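Local coordinates for protein Dok-7 (Mus musculus, PDB 3ML4) that activates the receptor tyrosine kinase MuSK as a dimeric cytoplasmic adaptor essential for neuromuscular synapse formation, its PH domain binding phosphoinositides, at residues Met153-Arg162 / Phe173-Trp182; Glu64-Ala72 / Thr134-Val143. One frame throughout, in Å; residues are numbered along the deposited sequence.

In the fold
The chain is the PH and PTB portion of Dok-7, and both segments of contact 2 precede those of contact 1 in the sequence. Contact 2, Glu-64-Ala-72 with Thr-134-Val-143, lies near the middle of the chain, where a strand of the PH domain meets a hairpin of the PTB domain. Contact 1, Met-153-Arg-162 with Phe-173-Trp-182, lies wholly within the PTB domain, beside the bound peptide of MuSK. The centres of contact 1 and contact 2 are about 15 Å apart. Strands 141-146 and 151-157 are neighbours in one sheet, so the sheet that carries the interdomain surface also carries the start of contact 1; the peptide is met farther on, around residues 159-162 and 177-178.

Contact 1. Residues Met153-Arg162 / Phe173-Trp182; sequences MGQWKLSDLR and FEGGTRCGYW
Trp-156 and Phe-173 meet as a T-shaped pair: the CE2-CZ edge of Phe-173 points at the six-membered ring of Trp-156, with planes at 85° and centroids 4.8 Å apart. With CG anti to the carbonyl carbon (chi1 -55°), the Trp-156 indole is set across toward Phe-173 and Trp-182. A broad indole suits this place because it can offer a face to one partner and a polar edge to another. Trp-156 NE1 donates to Trp-182 O at 3.0 Å, nearly in the indole plane, which gives the buried N-H an acceptor and helps fix the ring's rotation. Along the same rim Trp-156 CD1 lies 3.9 Å from Cys-179 SG, a sulfur-aromatic contact at the edge. Trp-182 in turn lays one face over the backbone of Gly-154 and Gln-155; glycine suits position 154 because a CB there would run into the Trp-156 ring.

Beyond this cluster the backbones pair antiparallel. Gly-176 N donates to Asp-160 O at 2.9 Å, nearly straight, and Arg-162 N reaches Glu-174 O, also at 2.9 Å. Arg-162 NE makes a long, purely electrostatic approach of 3.9 Å to Glu-174 OE2; the carboxylate's stronger partner is Arg-163. The Asp-160 carboxylate lies against CB and CG of Arg-178. Here the IRS-type PTB domain holds its peptide: Arg-178 NH2 bonds the peptide backbone, Thr-177 OG1 a modified side chain.

Phe-186 adds a second edge-to-face partner for Trp-156, and Leu-161 packs on Phe-200 of helix 193-203. Strands 151-157 and 161-167 are the outermost of the seven-stranded sheet, so hairpin 161-175 and the loop after it link its two margins.

Contact 2. Residues Glu64-Ala72 / Thr134-Val143; sequences EDICGLEPA and TLHLCNDILV
His-136 reaches from the PTB hairpin to the backbone of the PH strand, and each part of it meets something different. Its CB sits 3.4 Å from Cys-67 O. With CG anti to the carbonyl carbon (chi1 -63°), the imidazole lies alongside Gly-68, whose CA is 3.7 Å from His-136 ND1; the bare glycine backbone leaves place for the ring. His-136 ND1 also bonds to a water at 2.7 Å, and that water accepts from Leu-69 N, bridging the two domains. At the far end His-136 CE1 points in its ring plane at Leu-69 O, 3.2 Å away. A histidine suits this spot, flat enough to lie beside the glycine backbone and with a ring nitrogen to bond the bridging water.

Cysteines and a valine pack beside it. Cys-138 CB lies 3.2 Å from Cys-67 O, while Cys-67 turns its SG against Val-143 CG2 at 3.8 Å, a compact apolar touch. Glu-70 and Thr-134 approach from opposite directions at the other end, where the carboxylate oxygen OE1 meets the Thr-134 methyl CG2.

Strand 59-71 carries a classic beta bulge, in which Cys-67 and Gly-68 together pair with the single residue Ile-85 of strand 81-86, and the hairpin opposite closes through a type II' turn from Cys-138 to Ile-141. No clear direct hydrogen bond joins the segments: they pack as a PH-PTB interdomain interface, between two domains of the same PH-like superfold.

Contact 1. Residues Met153-Arg162 / Phe173-Trp182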
loop_
_atom_site.group_PDB
_atom_site.type_symbol
_atom_site.label_atom_id
_atom_site.label_comp_id
_atom_site.label_asym_id
_atom_site.label_seq_id
_atom_site.Cartn_x
_atom_site.Cartn_y
_atom_site.Cartn_z
HETATM N N MSE B 153 -4.340 -22.834 -0.379
HETATM C CA MSE B 153 -4.287 -23.965 -1.305
HETATM C C MSE B 153 -4.245 -23.556 -2.781
HETATM O O MSE B 153 -4.085 -24.406 -3.657
HETATM C CB MSE B 153 -5.478 -24.893 -1.074
HETATM C CG MSE B 153 -6.815 -24.180 -1.072
HETATM SE SE MSE B 153 -8.280 -25.307 -1.688
HETATM C CE MSE B 153 -9.745 -24.172 -1.120
ATOM N N GLY B 154 -4.408 -22.266 -3.045
ATOM C CA GLY B 154 -4.385 -21.739 -4.406
ATOM C C GLY B 154 -4.241 -20.234 -4.370
ATOM O O GLY B 154 -4.903 -19.573 -3.570
ATOM N N GLN B 155 -3.367 -19.698 -5.222
ATOM C CA GLN B 155 -3.088 -18.259 -5.255
ATOM C C GLN B 155 -2.835 -17.722 -6.665
ATOM O O GLN B 155 -2.123 -18.337 -7.458
ATOM C CB GLN B 155 -1.909 -17.909 -4.341
ATOM C CG GLN B 155 -0.592 -18.591 -4.711
ATOM C CD GLN B 155 0.562 -18.169 -3.818
ATOM O OE1 GLN B 155 1.151 -18.991 -3.118
ATOM N NE2 GLN B 155 0.886 -16.880 -3.834
ATOM N N TRP B 156 -3.421 -16.566 -6.962
ATOM C CA TRP B 156 -3.272 -15.912 -8.259
ATOM C C TRP B 156 -3.163 -14.407 -8.056
ATOM O O TRP B 156 -3.811 -13.856 -7.167
ATOM C CB TRP B 156 -4.492 -16.191 -9.155
ATOM C CG TRP B 156 -4.839 -17.650 -9.364
ATOM C CD1 TRP B 156 -4.499 -18.423 -10.435
ATOM C CD2 TRP B 156 -5.599 -18.496 -8.486
ATOM N NE1 TRP B 156 -4.996 -19.699 -10.282
ATOM C CE2 TRP B 156 -5.672 -19.771 -9.093
ATOM C CE3 TRP B 156 -6.219 -18.301 -7.245
ATOM C CZ2 TRP B 156 -6.339 -20.851 -8.499
ATOM C CZ3 TRP B 156 -6.883 -19.371 -6.655
ATOM C CH2 TRP B 156 -6.936 -20.634 -7.285
ATOM N N LYS B 157 -2.341 -13.745 -8.869
ATOM C CA LYS B 157 -2.482 -12.306 -9.078
ATOM C C LYS B 157 -3.730 -12.132 -9.926
ATOM O O LYS B 157 -3.906 -12.845 -10.919
ATOM C CB LYS B 157 -1.297 -11.719 -9.849
ATOM C CG LYS B 157 -0.009 -11.515 -9.069
ATOM C CD LYS B 157 0.844 -10.438 -9.742
ATOM C CE LYS B 157 2.287 -10.887 -9.961
ATOM N NZ LYS B 157 2.991 -11.289 -8.703
ATOM N N LEU B 158 -4.594 -11.193 -9.548
ATOM C CA LEU B 158 -5.747 -10.841 -10.381
ATOM C C LEU B 158 -5.368 -10.419 -11.807
ATOM O O LEU B 158 -6.101 -10.699 -12.752
ATOM C CB LEU B 158 -6.599 -9.763 -9.713
ATOM C CG LEU B 158 -7.997 -10.229 -9.299
ATOM C CD1 LEU B 158 -7.958 -11.144 -8.079
ATOM C CD2 LEU B 158 -8.895 -9.032 -9.045
ATOM N N SER B 159 -4.213 -9.772 -11.952
ATOM C CA SER B 159 -3.738 -9.294 -13.251
ATOM C C SER B 159 -3.290 -10.427 -14.193
ATOM O O SER B 159 -3.004 -10.192 -15.375
ATOM C CB SER B 159 -2.619 -8.254 -13.064
ATOM O OG SER B 159 -1.515 -8.806 -12.364
ATOM N N ASP B 160 -3.245 -11.649 -13.669
ATOM C CA ASP B 160 -2.811 -12.808 -14.441
ATOM C C ASP B 160 -3.981 -13.713 -14.842
ATOM O O ASP B 160 -3.785 -14.770 -15.442
ATOM C CB ASP B 160 -1.757 -13.590 -13.656
ATOM C CG ASP B 160 -0.491 -12.789 -13.412
ATOM O OD1 ASP B 160 -0.273 -11.776 -14.112
ATOM O OD2 ASP B 160 0.298 -13.173 -12.527
ATOM N N LEU B 161 -5.194 -13.288 -14.508
ATOM C CA LEU B 161 -6.413 -13.986 -14.913
ATOM C C LEU B 161 -6.849 -13.559 -16.313
ATOM O O LEU B 161 -7.001 -12.367 -16.576
ATOM C CB LEU B 161 -7.535 -13.692 -13.915
ATOM C CG LEU B 161 -7.855 -14.637 -12.758
ATOM C CD1 LEU B 161 -6.647 -15.418 -12.238
ATOM C CD2 LEU B 161 -8.503 -13.829 -11.649
ATOM N N ARG B 162 -7.047 -14.530 -17.204
ATOM C CA ARG B 162 -7.517 -14.249 -18.569
ATOM C C ARG B 162 -8.977 -13.840 -18.555
ATOM O O ARG B 162 -9.355 -12.818 -19.122
ATOM C CB ARG B 162 -7.392 -15.473 -19.481
ATOM C CG ARG B 162 -6.018 -16.098 -19.567
ATOM C CD ARG B 162 -5.827 -16.802 -20.908
ATOM N NE ARG B 162 -4.683 -17.717 -20.892
ATOM C CZ ARG B 162 -4.052 -18.154 -21.978
ATOM N NH1 ARG B 162 -4.435 -17.754 -23.187
ATOM N NH2 ARG B 162 -3.027 -18.984 -21.856
ATOM N N PHE B 173 -13.336 -18.841 -12.997
ATOM C CA PHE B 173 -12.196 -18.000 -13.361
ATOM C C PHE B 173 -11.051 -18.795 -14.005
ATOM O O PHE B 173 -10.855 -19.973 -13.702
ATOM C CB PHE B 173 -11.713 -17.158 -12.169
ATOM C CG PHE B 173 -11.053 -17.949 -11.075
ATOM C CD1 PHE B 173 -11.809 -18.550 -10.078
ATOM C CD2 PHE B 173 -9.665 -18.067 -11.024
ATOM C CE1 PHE B 173 -11.196 -19.275 -9.056
ATOM C CE2 PHE B 173 -9.044 -18.792 -10.000
ATOM C CZ PHE B 173 -9.812 -19.393 -9.017
ATOM N N GLU B 174 -10.311 -18.142 -14.900
ATOM C CA GLU B 174 -9.192 -18.778 -15.582
ATOM C C GLU B 174 -7.873 -18.031 -15.370
ATOM O O GLU B 174 -7.765 -16.842 -15.664
ATOM C CB GLU B 174 -9.491 -18.938 -17.076
ATOM C CG GLU B 174 -8.360 -19.596 -17.866
ATOM C CD GLU B 174 -8.552 -19.536 -19.375
ATOM O OE1 GLU B 174 -9.584 -19.002 -19.846
ATOM O OE2 GLU B 174 -7.656 -20.032 -20.093
ATOM N N GLY B 175 -6.874 -18.741 -14.856
ATOM C CA GLY B 175 -5.524 -18.200 -14.736
ATOM C C GLY B 175 -4.704 -18.480 -15.984
ATOM O O GLY B 175 -4.732 -19.591 -16.522
ATOM N N GLY B 176 -3.964 -17.472 -16.437
ATOM C CA GLY B 176 -3.181 -17.581 -17.657
ATOM C C GLY B 176 -1.784 -18.143 -17.483
ATOM O O GLY B 176 -1.431 -18.656 -16.418
ATOM N N THR B 177 -0.996 -18.033 -18.549
ATOM C CA THR B 177 0.397 -18.493 -18.584
ATOM C C THR B 177 1.241 -17.918 -17.453
ATOM O O THR B 177 2.061 -18.622 -16.876
ATOM C CB THR B 177 1.047 -18.190 -19.959
ATOM O OG1 THR B 177 0.488 -19.066 -20.941
ATOM C CG2 THR B 177 2.557 -18.377 -19.926
ATOM N N ARG B 178 1.018 -16.643 -17.138
ATOM C CA ARG B 178 1.712 -15.958 -16.042
ATOM C C ARG B 178 1.763 -16.800 -14.761
ATOM O O ARG B 178 2.774 -16.792 -14.055
ATOM C CB ARG B 178 1.049 -14.611 -15.715
ATOM C CG ARG B 178 0.249 -13.949 -16.834
ATOM C CD ARG B 178 0.923 -12.705 -17.404
ATOM N NE ARG B 178 0.025 -12.000 -18.324
ATOM C CZ ARG B 178 -0.051 -12.235 -19.633
ATOM N NH1 ARG B 178 0.727 -13.151 -20.200
ATOM N NH2 ARG B 178 -0.900 -11.553 -20.390
ATOM N N CYS B 179 0.673 -17.512 -14.463
ATOM C CA CYS B 179 0.599 -18.354 -13.262
ATOM C C CYS B 179 0.892 -19.838 -13.541
ATOM O O CYS B 179 -0.004 -20.681 -13.539
ATOM C CB CYS B 179 -0.724 -18.153 -12.495
ATOM S SG CYS B 179 -2.101 -17.346 -13.374
ATOM N N GLY B 180 2.171 -20.124 -13.764
ATOM C CA GLY B 180 2.683 -21.448 -14.118
ATOM C C GLY B 180 1.808 -22.676 -13.958
ATOM O O GLY B 180 1.117 -23.073 -14.900
ATOM N N TYR B 181 1.871 -23.307 -12.786
ATOM C CA TYR B 181 1.066 -24.513 -12.528
ATOM C C TYR B 181 -0.282 -24.201 -11.906
ATOM O O TYR B 181 -1.069 -25.107 -11.644
ATOM C CB TYR B 181 1.821 -25.559 -11.691
ATOM C CG TYR B 181 2.811 -26.386 -12.487
ATOM C CD1 TYR B 181 2.660 -26.566 -13.868
ATOM C CD2 TYR B 181 3.883 -27.008 -11.858
ATOM C CE1 TYR B 181 3.572 -27.326 -14.599
ATOM C CE2 TYR B 181 4.797 -27.770 -12.578
ATOM C CZ TYR B 181 4.636 -27.926 -13.941
ATOM O OH TYR B 181 5.547 -28.683 -14.638
ATOM N N TRP B 182 -0.536 -22.920 -11.666
ATOM C CA TRP B 182 -1.870 -22.477 -11.301
ATOM C C TRP B 182 -2.673 -22.002 -12.513
ATOM O O TRP B 182 -3.804 -21.531 -12.372
ATOM C CB TRP B 182 -1.822 -21.416 -10.197
ATOM C CG TRP B 182 -1.639 -22.006 -8.828
ATOM C CD1 TRP B 182 -0.822 -21.543 -7.834
ATOM C CD2 TRP B 182 -2.279 -23.180 -8.305
ATOM N NE1 TRP B 182 -0.918 -22.348 -6.725
ATOM C CE2 TRP B 182 -1.800 -23.363 -6.988
ATOM C CE3 TRP B 182 -3.208 -24.094 -8.821
ATOM C CZ2 TRP B 182 -2.217 -24.424 -6.180
ATOM C CZ3 TRP B 182 -3.625 -25.144 -8.018
ATOM C CH2 TRP B 182 -3.131 -25.299 -6.707
#

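Contact 2. Residues Glu64-Ala72 / Thr134-Val143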
loop_
_atom_site.group_PDB
_atom_site.type_symbol
_atom_site.label_atom_id
_atom_site.label_comp_id
_atom_site.label_asym_id
_atom_site.label_seq_id
_atom_site.Cartn_x
_atom_site.Cartn_y
_atom_site.Cartn_z
ATOM N N GLU B 64 3.502 -9.698 6.701
ATOM C CA GLU B 64 3.753 -9.006 5.434
ATOM C C GLU B 64 3.242 -9.747 4.193
ATOM O O GLU B 64 3.562 -9.374 3.060
ATOM C CB GLU B 64 5.242 -8.618 5.311
ATOM C CG GLU B 64 6.233 -9.653 5.851
ATOM C CD GLU B 64 7.447 -9.020 6.537
ATOM O OE1 GLU B 64 8.110 -8.147 5.926
ATOM O OE2 GLU B 64 7.739 -9.406 7.695
ATOM N N ASP B 65 2.421 -10.770 4.419
ATOM C CA ASP B 65 1.904 -11.616 3.347
ATOM C C ASP B 65 0.452 -12.030 3.594
ATOM O O ASP B 65 0.070 -13.173 3.338
ATOM C CB ASP B 65 2.804 -12.846 3.157
ATOM C CG ASP B 65 3.054 -13.614 4.458
ATOM O OD1 ASP B 65 3.022 -13.001 5.555
ATOM O OD2 ASP B 65 3.296 -14.841 4.380
ATOM N N ILE B 66 -0.347 -11.084 4.078
ATOM C CA ILE B 66 -1.759 -11.297 4.384
ATOM C C ILE B 66 -2.590 -11.562 3.122
ATOM O O ILE B 66 -2.503 -10.808 2.147
ATOM C CB ILE B 66 -2.342 -10.089 5.164
ATOM C CG1 ILE B 66 -1.530 -9.842 6.446
ATOM C CG2 ILE B 66 -3.824 -10.301 5.475
ATOM C CD1 ILE B 66 -1.877 -8.564 7.182
ATOM N N CYS B 67 -3.390 -12.633 3.166
ATOM C CA CYS B 67 -4.255 -13.080 2.062
ATOM C C CYS B 67 -5.743 -12.834 2.295
ATOM O O CYS B 67 -6.531 -12.839 1.343
ATOM C CB CYS B 67 -4.099 -14.578 1.850
ATOM S SG CYS B 67 -2.460 -15.096 1.493
ATOM N N GLY B 68 -6.127 -12.671 3.560
ATOM C CA GLY B 68 -7.525 -12.488 3.909
ATOM C C GLY B 68 -7.828 -12.637 5.381
ATOM O O GLY B 68 -6.977 -13.048 6.169
ATOM N N LEU B 69 -9.058 -12.283 5.739
ATOM C CA LEU B 69 -9.564 -12.438 7.094
ATOM C C LEU B 69 -10.799 -13.321 7.119
ATOM O O LEU B 69 -11.577 -13.341 6.168
ATOM C CB LEU B 69 -9.885 -11.077 7.700
ATOM C CG LEU B 69 -8.720 -10.404 8.422
ATOM C CD1 LEU B 69 -7.912 -9.536 7.473
ATOM C CD2 LEU B 69 -9.258 -9.572 9.559
ATOM N N GLU B 70 -10.981 -14.033 8.225
ATOM C CA GLU B 70 -12.086 -14.977 8.383
ATOM C C GLU B 70 -12.356 -15.170 9.883
ATOM O O GLU B 70 -11.527 -15.748 10.587
ATOM C CB GLU B 70 -11.737 -16.297 7.671
ATOM C CG GLU B 70 -12.497 -17.539 8.109
ATOM C CD GLU B 70 -13.711 -17.837 7.272
ATOM O OE1 GLU B 70 -13.544 -18.180 6.088
ATOM O OE2 GLU B 70 -14.835 -17.752 7.807
ATOM N N PRO B 71 -13.492 -14.641 10.381
ATOM C CA PRO B 71 -13.925 -14.756 11.775
ATOM C C PRO B 71 -14.809 -15.963 12.075
ATOM O O PRO B 71 -15.366 -16.559 11.163
ATOM C CB PRO B 71 -14.743 -13.482 11.978
ATOM C CG PRO B 71 -15.353 -13.221 10.629
ATOM C CD PRO B 71 -14.425 -13.815 9.592
ATOM N N ALA B 72 -14.920 -16.301 13.359
ATOM C CA ALA B 72 -15.839 -17.336 13.885
ATOM C C ALA B 72 -15.567 -18.757 13.387
ATOM O O ALA B 72 -16.488 -19.487 13.004
ATOM C CB ALA B 72 -17.314 -16.939 13.682
ATOM N N THR B 134 -13.042 -21.180 1.341
ATOM C CA THR B 134 -13.389 -19.766 1.307
ATOM C C THR B 134 -12.482 -19.017 0.339
ATOM O O THR B 134 -11.262 -19.114 0.426
ATOM C CB THR B 134 -13.405 -19.141 2.729
ATOM O OG1 THR B 134 -13.445 -17.715 2.629
ATOM C CG2 THR B 134 -12.173 -19.544 3.510
ATOM N N LEU B 135 -13.086 -18.302 -0.605
ATOM C CA LEU B 135 -12.320 -17.516 -1.572
ATOM C C LEU B 135 -12.037 -16.127 -1.019
ATOM O O LEU B 135 -12.962 -15.423 -0.610
ATOM C CB LEU B 135 -13.061 -17.408 -2.911
ATOM C CG LEU B 135 -12.301 -16.685 -4.033
ATOM C CD1 LEU B 135 -11.220 -17.571 -4.652
ATOM C CD2 LEU B 135 -13.259 -16.193 -5.103
ATOM N N HIS B 136 -10.764 -15.740 -1.008
ATOM C CA HIS B 136 -10.367 -14.414 -0.524
ATOM C C HIS B 136 -9.779 -13.533 -1.618
ATOM O O HIS B 136 -8.873 -13.944 -2.345
ATOM C CB HIS B 136 -9.355 -14.524 0.619
ATOM C CG HIS B 136 -9.886 -15.210 1.835
ATOM N ND1 HIS B 136 -10.400 -14.522 2.911
ATOM C CD2 HIS B 136 -9.983 -16.524 2.146
ATOM C CE1 HIS B 136 -10.792 -15.381 3.834
ATOM N NE2 HIS B 136 -10.550 -16.603 3.395
ATOM N N LEU B 137 -10.304 -12.321 -1.733
ATOM C CA LEU B 137 -9.666 -11.310 -2.555
ATOM C C LEU B 137 -8.958 -10.340 -1.625
ATOM O O LEU B 137 -9.594 -9.715 -0.776
ATOM C CB LEU B 137 -10.683 -10.595 -3.443
ATOM C CG LEU B 137 -10.135 -9.551 -4.418
ATOM C CD1 LEU B 137 -10.757 -9.701 -5.798
ATOM C CD2 LEU B 137 -10.368 -8.149 -3.882
ATOM N N CYS B 138 -7.639 -10.256 -1.762
ATOM C CA CYS B 138 -6.838 -9.311 -0.988
ATOM C C CYS B 138 -6.095 -8.348 -1.909
ATOM O O CYS B 138 -4.955 -8.606 -2.303
ATOM C CB CYS B 138 -5.856 -10.043 -0.077
ATOM S SG CYS B 138 -5.117 -8.983 1.185
ATOM N N ASN B 139 -6.766 -7.247 -2.247
ATOM C CA ASN B 139 -6.264 -6.241 -3.187
ATOM C C ASN B 139 -5.848 -6.824 -4.548
ATOM O O ASN B 139 -6.689 -7.045 -5.413
ATOM C CB ASN B 139 -5.143 -5.390 -2.562
ATOM C CG ASN B 139 -5.570 -4.707 -1.271
ATOM O OD1 ASN B 139 -6.469 -3.866 -1.260
ATOM N ND2 ASN B 139 -4.917 -5.064 -0.175
ATOM N N ASP B 140 -4.556 -7.071 -4.727
ATOM C CA ASP B 140 -4.018 -7.521 -6.009
ATOM C C ASP B 140 -3.908 -9.048 -6.125
ATOM O O ASP B 140 -3.552 -9.565 -7.187
ATOM C CB ASP B 140 -2.664 -6.845 -6.299
ATOM C CG ASP B 140 -1.858 -6.542 -5.027
ATOM O OD1 ASP B 140 -1.065 -5.569 -5.039
ATOM O OD2 ASP B 140 -2.016 -7.263 -4.017
ATOM N N ILE B 141 -4.230 -9.758 -5.041
ATOM C CA ILE B 141 -4.117 -11.219 -5.010
ATOM C C ILE B 141 -5.421 -11.967 -4.699
ATOM O O ILE B 141 -6.256 -11.516 -3.910
ATOM C CB ILE B 141 -2.994 -11.704 -4.057
ATOM C CG1 ILE B 141 -3.143 -11.079 -2.667
ATOM C CG2 ILE B 141 -1.631 -11.419 -4.664
ATOM C CD1 ILE B 141 -2.253 -11.706 -1.585
ATOM N N LEU B 142 -5.575 -13.115 -5.347
ATOM C CA LEU B 142 -6.701 -14.004 -5.113
ATOM C C LEU B 142 -6.196 -15.291 -4.487
ATOM O O LEU B 142 -5.203 -15.867 -4.926
ATOM C CB LEU B 142 -7.448 -14.308 -6.415
ATOM C CG LEU B 142 -8.771 -15.077 -6.293
ATOM C CD1 LEU B 142 -9.884 -14.179 -5.751
ATOM C CD2 LEU B 142 -9.169 -15.690 -7.635
ATOM N N VAL B 143 -6.901 -15.735 -3.459
ATOM C CA VAL B 143 -6.494 -16.887 -2.683
ATOM C C VAL B 143 -7.700 -17.771 -2.378
ATOM O O VAL B 143 -8.812 -17.280 -2.178
ATOM C CB VAL B 143 -5.751 -16.428 -1.389
ATOM C CG1 VAL B 143 -6.045 -17.315 -0.188
ATOM C CG2 VAL B 143 -4.263 -16.345 -1.647
HETATM O O HOH W 1 -11.002 -11.950 3.402
#